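Putative hydantoin racemase (Klebsiella pneumoniae subsp. pneumoniae, PDB 3QVL) racemises allantoin and probably also interconverts the D and L forms of other 5-monosubstituted hydantoins. Local coordinates at residues 158-161 with 162-166. Sequence-based numbering, arbitrary orientation.
Sequences AQEK and VRERC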
loop_
_atom_site.group_PDB
_atom_site.type_symbol
_atom_site.label_atom_id
_atom_site.label_comp_id
_atom_site.label_asym_id
_atom_site.label_seq_id
_atom_site.Cartn_x
_atom_site.Cartn_y
_atom_site.Cartn_z
ATOM N N ALA A 158 25.384 26.550 2.663
ATOM C CA ALA A 158 24.505 25.466 2.229
ATOM C C ALA A 158 25.250 24.135 2.173
ATOM O O ALA A 158 24.733 23.111 2.618
ATOM C CB ALA A 158 23.881 25.790 0.878
ATOM N N GLN A 159 26.471 24.171 1.641
ATOM C CA GLN A 159 27.330 22.991 1.533
ATOM C C GLN A 159 27.675 22.398 2.901
ATOM O O GLN A 159 27.681 21.176 3.067
ATOM C CB GLN A 159 28.613 23.329 0.763
ATOM C CG GLN A 159 28.435 23.467 -0.754
ATOM C CD GLN A 159 27.772 24.772 -1.186
ATOM O OE1 GLN A 159 27.628 25.709 -0.398
ATOM N NE2 GLN A 159 27.370 24.835 -2.449
ATOM N N GLU A 160 27.955 23.267 3.871
ATOM C CA GLU A 160 28.241 22.838 5.241
ATOM C C GLU A 160 26.995 22.267 5.919
ATOM O O GLU A 160 27.082 21.277 6.651
ATOM C CB GLU A 160 28.841 23.988 6.064
ATOM C CG GLU A 160 29.186 23.645 7.524
ATOM C CD GLU A 160 30.150 22.469 7.671
ATOM O OE1 GLU A 160 31.056 22.308 6.824
ATOM O OE2 GLU A 160 30.005 21.706 8.649
ATOM N N LYS A 161 25.845 22.889 5.662
ATOM C CA LYS A 161 24.564 22.415 6.188
ATOM C C LYS A 161 24.178 21.041 5.638
ATOM O O LYS A 161 23.610 20.222 6.363
ATOM C CB LYS A 161 23.455 23.431 5.914
ATOM C CG LYS A 161 23.318 24.500 6.983
ATOM C CD LYS A 161 22.247 25.510 6.615
ATOM C CE LYS A 161 21.646 26.164 7.848
ATOM N NZ LYS A 161 20.679 25.258 8.536
ATOM N N VAL A 162 24.487 20.800 4.365
ATOM C CA VAL A 162 24.264 19.492 3.740
ATOM C C VAL A 162 25.112 18.426 4.438
ATOM O O VAL A 162 24.600 17.372 4.823
ATOM C CB VAL A 162 24.560 19.519 2.212
ATOM C CG1 VAL A 162 24.572 18.109 1.623
ATOM C CG2 VAL A 162 23.540 20.380 1.484
ATOM N N ARG A 163 26.399 18.725 4.612
ATOM C CA ARG A 163 27.340 17.829 5.284
ATOM C C ARG A 163 26.866 17.460 6.692
ATOM O O ARG A 163 26.812 16.279 7.040
ATOM C CB ARG A 163 28.733 18.468 5.331
ATOM C CG ARG A 163 29.812 17.601 5.960
ATOM C CD ARG A 163 31.096 18.391 6.159
ATOM N NE ARG A 163 31.987 17.753 7.124
ATOM C CZ ARG A 163 31.979 17.988 8.435
ATOM N NH1 ARG A 163 31.122 18.856 8.961
ATOM N NH2 ARG A 163 32.833 17.350 9.225
ATOM N N GLU A 164 26.513 18.474 7.483
ATOM C CA GLU A 164 26.041 18.280 8.857
ATOM C C GLU A 164 24.746 17.473 8.918
ATOM O O GLU A 164 24.577 16.623 9.795
ATOM C CB GLU A 164 25.850 19.629 9.557
ATOM C CG GLU A 164 27.151 20.350 9.900
ATOM C CD GLU A 164 26.930 21.745 10.469
ATOM O OE1 GLU A 164 25.775 22.096 10.795
ATOM O OE2 GLU A 164 27.922 22.495 10.593
ATOM N N ARG A 165 23.839 17.746 7.982
ATOM C CA ARG A 165 22.577 17.017 7.888
ATOM C C ARG A 165 22.753 15.565 7.447
ATOM O O ARG A 165 22.000 14.692 7.883
ATOM C CB ARG A 165 21.592 17.750 6.976
ATOM C CG ARG A 165 20.337 18.197 7.694
ATOM C CD ARG A 165 19.269 17.139 7.544
ATOM N NE ARG A 165 18.417 16.989 8.723
ATOM C CZ ARG A 165 18.458 15.945 9.548
ATOM N NH1 ARG A 165 19.313 14.951 9.340
ATOM N NH2 ARG A 165 17.636 15.891 10.585
ATOM N N CYS A 166 23.745 15.318 6.595
ATOM C CA CYS A 166 24.092 13.961 6.173
ATOM C C CYS A 166 24.629 13.135 7.342
ATOM O O CYS A 166 24.237 11.980 7.521
ATOM C CB CYS A 166 25.116 13.990 5.037
ATOM S SG CYS A 166 24.456 14.509 3.439
#
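Glu-160 and Arg-163, one turn apart on helix 157-172, form an i to i+3 salt bridge in which Arg-163 NH1 reaches Glu-160 OE2 at 3.1 Å. As a hydrogen bond it is weak, bent to 122° at the hydrogen, although OE2 sits at the guanidinium edge near its plane. Both side chains leave with CG anti to the backbone N and run side by side; the bend of Glu-160 at chi2 (57°) turns its carboxylate along the helix toward the arginine. Through NE, Arg-163 is also salt-bridged to Glu-195 of helix 189-196. The same OE2 of Glu-160 lies 3.0 Å from Glu-164 OE2, two acceptors with their carboxylate planes 67° apart. Beneath these groups run regular i to i+4 backbone bonds, among them Glu-164 N to Glu-160 O at 3.0 Å. On the buried face, Val-162 CG2 lies 3.2 Å from Ala-158 O, and the valine packs on Leu-180 of strand 177-180 and Leu-192, joining this helix to the sheet and to helix 189-196. So close a carboxylate pair would tend to raise the pKa of one glutamate, while Arg-163 probably offsets part of the negative charge.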